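Local coordinates for protein putative pyrroline carboxylate reductase (PDB 2AHR) that probably catalyses the last step of proline biosynthesis, the NAD(P)H-dependent reduction of 1-pyrroline-5-carboxylate to L-proline, at residues 15-20 / 115-120; 109-114 / 122-127. All blocks are in the same frame, centred on the assembly; numbering follows the deposited sequence.

Contact 1 of 2, residues 15-20 / 115-120; sequences ASAIIK and MNAQIL. With NAP (NADP nicotinamide-adenine-dinucleotide phosphate), chain S.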
# COMPACT_ATOMS: atom_id res chain seq x y z
N ALA E 15 5.26 15.19 -37.86
CA ALA E 15 5.18 15.86 -39.17
C ALA E 15 5.63 14.96 -40.32
O ALA E 15 5.00 14.95 -41.39
CB ALA E 15 5.94 17.18 -39.16
N SER E 16 6.70 14.19 -40.11
CA SER E 16 7.13 13.21 -41.12
C SER E 16 5.99 12.24 -41.46
O SER E 16 5.72 11.99 -42.63
CB SER E 16 8.37 12.43 -40.66
OG SER E 16 9.45 13.31 -40.38
N ALA E 17 5.33 11.70 -40.44
CA ALA E 17 4.16 10.83 -40.64
C ALA E 17 3.07 11.45 -41.53
O ALA E 17 2.56 10.76 -42.41
CB ALA E 17 3.58 10.38 -39.30
N ILE E 18 2.70 12.72 -41.34
CA ILE E 18 1.63 13.30 -42.17
C ILE E 18 2.06 13.66 -43.62
O ILE E 18 1.20 13.85 -44.48
CB ILE E 18 0.89 14.50 -41.52
CG1 ILE E 18 1.70 15.78 -41.61
CG2 ILE E 18 0.45 14.19 -40.06
CD1 ILE E 18 0.84 16.99 -41.55
N ILE E 19 3.36 13.76 -43.86
CA ILE E 19 3.89 14.04 -45.21
C ILE E 19 3.43 12.99 -46.21
O ILE E 19 2.90 13.32 -47.26
CB ILE E 19 5.44 14.17 -45.23
CG1 ILE E 19 5.91 15.42 -44.49
CG2 ILE E 19 5.96 14.21 -46.67
CD1 ILE E 19 5.21 16.68 -44.89
N LYS E 20 3.61 11.72 -45.86
CA LYS E 20 3.16 10.62 -46.71
C LYS E 20 1.72 10.81 -47.23
O LYS E 20 1.49 10.69 -48.42
CB LYS E 20 3.30 9.28 -45.97
CG LYS E 20 3.08 8.07 -46.88
CD LYS E 20 2.59 6.86 -46.10
CE LYS E 20 2.06 5.79 -47.04
NZ LYS E 20 1.58 4.59 -46.29
N MSE E 115 0.25 8.84 -34.50
CA MSE E 115 1.33 8.24 -35.29
C MSE E 115 0.77 7.26 -36.35
O MSE E 115 1.48 6.86 -37.27
CB MSE E 115 2.35 7.58 -34.36
CG MSE E 115 3.71 7.18 -34.98
SE MSE E 115 4.76 8.48 -35.68
CE MSE E 115 4.73 9.77 -34.48
N ASN E 116 -0.52 6.92 -36.25
CA ASN E 116 -1.18 6.08 -37.25
C ASN E 116 -1.37 6.78 -38.61
O ASN E 116 -1.79 6.16 -39.59
CB ASN E 116 -2.51 5.54 -36.72
CG ASN E 116 -2.33 4.74 -35.44
OD1 ASN E 116 -3.17 4.78 -34.51
ND2 ASN E 116 -1.23 4.02 -35.37
N ALA E 117 -1.08 8.08 -38.64
CA ALA E 117 -0.87 8.79 -39.90
C ALA E 117 0.08 8.02 -40.80
O ALA E 117 -0.08 8.05 -42.03
CB ALA E 117 -0.35 10.20 -39.64
N GLN E 118 1.05 7.32 -40.20
CA GLN E 118 2.03 6.52 -40.94
C GLN E 118 1.39 5.51 -41.87
O GLN E 118 1.99 5.13 -42.87
CB GLN E 118 2.97 5.76 -40.00
CG GLN E 118 4.03 6.60 -39.35
CD GLN E 118 4.95 5.79 -38.45
OE1 GLN E 118 4.60 4.70 -38.02
NE2 GLN E 118 6.13 6.32 -38.17
N ILE E 119 0.19 5.05 -41.53
CA ILE E 119 -0.53 4.12 -42.40
C ILE E 119 -1.82 4.77 -42.89
O ILE E 119 -2.72 4.09 -43.36
CB ILE E 119 -0.77 2.74 -41.72
CG1 ILE E 119 -1.59 2.89 -40.42
CG2 ILE E 119 0.58 2.04 -41.45
CD1 ILE E 119 -2.13 1.54 -39.86
N LEU E 120 -1.88 6.10 -42.77
CA LEU E 120 -3.03 6.88 -43.20
C LEU E 120 -4.29 6.50 -42.45
O LEU E 120 -5.38 6.50 -43.03
CB LEU E 120 -3.28 6.78 -44.72
CG LEU E 120 -2.08 6.83 -45.68
CD1 LEU E 120 -2.56 6.77 -47.16
CD2 LEU E 120 -1.25 8.07 -45.43
PA NAP S . 9.98 15.74 -32.29
O1A NAP S . 10.96 16.04 -31.20
O2A NAP S . 10.16 14.34 -32.77
O5B NAP S . 10.08 16.78 -33.52
C5B NAP S . 10.33 18.15 -33.34
C4B NAP S . 11.21 18.62 -34.49
O4B NAP S . 11.28 20.04 -34.56
C3B NAP S . 12.63 18.09 -34.36
O3B NAP S . 12.92 17.31 -35.50
C2B NAP S . 13.52 19.32 -34.28
O2B NAP S . 14.69 19.26 -35.09
C1B NAP S . 12.62 20.40 -34.86
N9A NAP S . 13.03 21.75 -34.40
C8A NAP S . 13.66 22.09 -33.22
N7A NAP S . 13.86 23.43 -33.21
C5A NAP S . 13.37 23.95 -34.37
C6A NAP S . 13.34 25.25 -34.87
N6A NAP S . 14.29 26.10 -34.48
N1A NAP S . 12.76 25.48 -36.10
C2A NAP S . 12.25 24.43 -36.84
N3A NAP S . 12.30 23.14 -36.34
C4A NAP S . 12.85 22.90 -35.12
O3 NAP S . 8.48 16.03 -31.76
PN NAP S . 7.15 15.31 -32.35
O1N NAP S . 6.91 14.10 -31.52
O2N NAP S . 7.22 15.17 -33.83
O5D NAP S . 6.02 16.41 -31.98
C5D NAP S . 5.83 17.56 -32.76
C4D NAP S . 4.44 18.14 -32.50
O4D NAP S . 3.42 17.19 -32.76
C3D NAP S . 4.28 18.57 -31.04
O3D NAP S . 3.76 19.88 -31.05
C2D NAP S . 3.29 17.60 -30.42
O2D NAP S . 2.48 18.27 -29.46
C1D NAP S . 2.54 17.06 -31.65
N1N NAP S . 2.08 15.65 -31.59
C2N NAP S . 2.97 14.60 -31.50
C3N NAP S . 2.52 13.28 -31.48
C7N NAP S . 3.47 12.12 -31.50
O7N NAP S . 2.91 10.83 -31.55
N7N NAP S . 4.80 12.33 -31.49
C4N NAP S . 1.14 13.02 -31.56
C5N NAP S . 0.24 14.08 -31.66
C6N NAP S . 0.73 15.38 -31.68
P2B NAP S . 16.01 18.40 -34.73
O1X NAP S . 17.10 18.79 -35.71
O2X NAP S . 16.47 18.74 -33.32
O3X NAP S . 15.72 16.91 -34.83
O HOH W 1 0.74 9.90 -43.84
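Ala17 presents its methyl group to the 3-10 turn of residues 115-118, where it meets two carbons at once: its CB lies 3.8 Å from CG of Gln118 and 3.9 Å from CB of Ala117. Ile18 CG2 closes on that same Ala117 methyl from the next position of the helix. One water bridges the two backbones, donating to both carbonyls, at 2.5 Å from Ala17 O and 2.7 Å from Ala117 O. Lys20 is almost fully extended, with CG anti to the backbone N; its NZ reaches Gln118 O in a weak 3.5 Å hydrogen bond, while the Lys20 and Leu120 side chains cross at about a right angle, meeting at CD and CD2. Met115, a selenomethionine, starts off away from the helix but bends at chi2 and chi3, which brings SE against Ala17 CB and sends CE to the carboxamide of NADP, 3.6 Å from O7N. Helix 13-22 is the first helix of the Rossmann fold, following strand 5-9, and here it packs on the loop between strands 108-112 and 122-128, against which Asn207 and Phe218 of the second subunit also pack.

Contact 2 of 2, residues 109-114 / 122-127; sequences LRIMPN and SSTALT. With NAP (NADP nicotinamide-adenine-dinucleotide phosphate), chain S.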
# COMPACT_ATOMS: atom_id res chain seq x y z
N LEU E 109 -5.91 27.26 -37.53
CA LEU E 109 -6.52 25.96 -37.29
C LEU E 109 -5.66 25.09 -36.40
O LEU E 109 -4.43 25.18 -36.43
CB LEU E 109 -6.81 25.22 -38.60
CG LEU E 109 -7.78 25.93 -39.54
CD1 LEU E 109 -7.00 26.65 -40.64
CD2 LEU E 109 -8.80 24.97 -40.11
N ARG E 110 -6.33 24.27 -35.59
CA ARG E 110 -5.66 23.24 -34.82
C ARG E 110 -6.07 21.84 -35.26
O ARG E 110 -7.26 21.56 -35.46
CB ARG E 110 -5.96 23.39 -33.32
CG ARG E 110 -5.16 24.45 -32.60
CD ARG E 110 -5.49 24.42 -31.10
NE ARG E 110 -4.84 23.32 -30.38
CZ ARG E 110 -5.07 23.02 -29.10
NH1 ARG E 110 -5.95 23.72 -28.39
NH2 ARG E 110 -4.42 22.02 -28.53
N ILE E 111 -5.06 20.96 -35.37
CA ILE E 111 -5.28 19.53 -35.52
C ILE E 111 -4.63 18.73 -34.38
O ILE E 111 -3.62 19.16 -33.76
CB ILE E 111 -4.80 19.00 -36.91
CG1 ILE E 111 -3.28 19.17 -37.07
CG2 ILE E 111 -5.60 19.65 -38.06
CD1 ILE E 111 -2.68 18.46 -38.33
N MSE E 112 -5.23 17.58 -34.08
CA MSE E 112 -4.62 16.64 -33.14
C MSE E 112 -4.59 15.28 -33.79
O MSE E 112 -5.58 14.55 -33.73
CB MSE E 112 -5.34 16.60 -31.78
CG MSE E 112 -4.62 15.73 -30.68
SE MSE E 112 -2.78 15.80 -30.69
CE MSE E 112 -2.64 17.52 -30.25
N PRO E 113 -3.48 14.96 -34.47
CA PRO E 113 -3.22 13.69 -35.16
C PRO E 113 -2.54 12.66 -34.26
O PRO E 113 -2.22 12.95 -33.10
CB PRO E 113 -2.28 14.11 -36.31
CG PRO E 113 -1.46 15.25 -35.70
CD PRO E 113 -2.37 15.92 -34.66
N ASN E 114 -2.32 11.46 -34.79
CA ASN E 114 -1.53 10.46 -34.08
C ASN E 114 -0.59 9.72 -35.04
O ASN E 114 -0.61 9.96 -36.25
CB ASN E 114 -2.41 9.53 -33.23
CG ASN E 114 -3.33 8.64 -34.06
OD1 ASN E 114 -2.99 8.23 -35.18
ND2 ASN E 114 -4.50 8.34 -33.52
N SER E 122 -4.68 7.85 -39.01
CA SER E 122 -4.73 8.76 -37.89
C SER E 122 -6.19 9.03 -37.50
O SER E 122 -7.09 8.96 -38.34
CB SER E 122 -4.02 10.05 -38.23
OG SER E 122 -4.19 11.01 -37.20
N SER E 123 -6.41 9.29 -36.21
CA SER E 123 -7.71 9.78 -35.75
C SER E 123 -7.47 11.22 -35.33
O SER E 123 -6.95 11.48 -34.23
CB SER E 123 -8.24 8.92 -34.58
OG SER E 123 -8.21 7.52 -34.90
N THR E 124 -7.85 12.16 -36.19
CA THR E 124 -7.41 13.55 -36.11
C THR E 124 -8.53 14.52 -35.77
O THR E 124 -9.55 14.57 -36.47
CB THR E 124 -6.75 13.99 -37.45
OG1 THR E 124 -5.69 13.09 -37.77
CG2 THR E 124 -6.17 15.41 -37.35
N ALA E 125 -8.35 15.29 -34.70
CA ALA E 125 -9.28 16.36 -34.38
C ALA E 125 -8.93 17.58 -35.23
O ALA E 125 -7.75 17.82 -35.56
CB ALA E 125 -9.23 16.70 -32.89
N LEU E 126 -9.96 18.37 -35.56
CA LEU E 126 -9.79 19.58 -36.35
C LEU E 126 -10.69 20.68 -35.80
O LEU E 126 -11.88 20.46 -35.58
CB LEU E 126 -10.14 19.33 -37.83
CG LEU E 126 -10.31 20.55 -38.77
CD1 LEU E 126 -8.99 21.30 -38.97
CD2 LEU E 126 -10.89 20.11 -40.12
N THR E 127 -10.12 21.85 -35.59
CA THR E 127 -10.94 23.02 -35.27
C THR E 127 -10.29 24.32 -35.79
O THR E 127 -9.08 24.35 -36.04
CB THR E 127 -11.26 23.09 -33.75
OG1 THR E 127 -12.39 23.95 -33.55
CG2 THR E 127 -10.06 23.61 -32.94
PA NAP S . 9.98 15.74 -32.29
O1A NAP S . 10.96 16.04 -31.20
O2A NAP S . 10.16 14.34 -32.77
O5B NAP S . 10.08 16.78 -33.52
C5B NAP S . 10.33 18.15 -33.34
C4B NAP S . 11.21 18.62 -34.49
O4B NAP S . 11.28 20.04 -34.56
C3B NAP S . 12.63 18.09 -34.36
O3B NAP S . 12.92 17.31 -35.50
C2B NAP S . 13.52 19.32 -34.28
O2B NAP S . 14.69 19.26 -35.09
C1B NAP S . 12.62 20.40 -34.86
N9A NAP S . 13.03 21.75 -34.40
C8A NAP S . 13.66 22.09 -33.22
N7A NAP S . 13.86 23.43 -33.21
C5A NAP S . 13.37 23.95 -34.37
C6A NAP S . 13.34 25.25 -34.87
N6A NAP S . 14.29 26.10 -34.48
N1A NAP S . 12.76 25.48 -36.10
C2A NAP S . 12.25 24.43 -36.84
N3A NAP S . 12.30 23.14 -36.34
C4A NAP S . 12.85 22.90 -35.12
O3 NAP S . 8.48 16.03 -31.76
PN NAP S . 7.15 15.31 -32.35
O1N NAP S . 6.91 14.10 -31.52
O2N NAP S . 7.22 15.17 -33.83
O5D NAP S . 6.02 16.41 -31.98
C5D NAP S . 5.83 17.56 -32.76
C4D NAP S . 4.44 18.14 -32.50
O4D NAP S . 3.42 17.19 -32.76
C3D NAP S . 4.28 18.57 -31.04
O3D NAP S . 3.76 19.88 -31.05
C2D NAP S . 3.29 17.60 -30.42
O2D NAP S . 2.48 18.27 -29.46
C1D NAP S . 2.54 17.06 -31.65
N1N NAP S . 2.08 15.65 -31.59
C2N NAP S . 2.97 14.60 -31.50
C3N NAP S . 2.52 13.28 -31.48
C7N NAP S . 3.47 12.12 -31.50
O7N NAP S . 2.91 10.83 -31.55
N7N NAP S . 4.80 12.33 -31.49
C4N NAP S . 1.14 13.02 -31.56
C5N NAP S . 0.24 14.08 -31.66
C6N NAP S . 0.73 15.38 -31.68
P2B NAP S . 16.01 18.40 -34.73
O1X NAP S . 17.10 18.79 -35.71
O2X NAP S . 16.47 18.74 -33.32
O3X NAP S . 15.72 16.91 -34.83
O HOH W 2 -5.89 6.26 -35.12
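Four backbone hydrogen bonds, in two reciprocal pairs, zip strand 109-112 to strand 122-127 as an antiparallel beta hairpin, where the parallel Rossmann sheet reverses direction. Arg110 and Thr127 form one hydrogen-bonded pair, with Arg110 N to Thr127 O at 2.8 Å and both donors in the carbonyl planes. Met112 and Ala125 form the next, but here Ala125 N sits 43° out of the plane of the Met112 carbonyl, 3.0 Å from its O. Past the last bridge a side chain takes over: Ser122 OG, anti to its own backbone N, accepts from Asn114 N at 3.1 Å and donates to Thr124 OG1 at 2.6 Å. The Asn114 amide is gripped from outside as well, OD1 by Asn116 N and ND2 by Ala165 O, and a water joins ND2 to Ser123 OG. On one face, Leu109 and Leu126 run side by side while Ile111 crosses Leu126 obliquely, with helix 134-145 lying on Ile111 and Leu126. The other face carries Arg110, whose guanidinium turns off to a salt bridge with Glu155, and Met112 and Ala125, whose CB atoms touch beneath helix 158-185. From there selenomethionine Met112 bends at chi2 and chi3 toward the nicotinamide, its SE 3.6 Å from NADP C5N, and Pro113 O comes within 3.1 Å of the same carbon.

In the fold
Contact 1 and contact 2 share one piece of chain: strand 109-112 leads through Pro113 and Asn114 into the 3-10 turn of 115-118 and on to Leu120, and the chain then returns as strand 122-127. Their centres lie 12 Å apart, yet they pack directly, with Ala117 N 3.6 Å from Ser122 CB. Both reach the nicotinamide end of NADP, contact 2 at the ring carbons and contact 1 at the carboxamide, so the first hairpin strand and the connection that follows it line consecutive parts of one pocket. Met14, on the helix of contact 1, hydrogen-bonds the cofactor through its N. The second subunit touches both contacts and adds Ser224 to the cofactor site, placing the pocket at a subunit boundary.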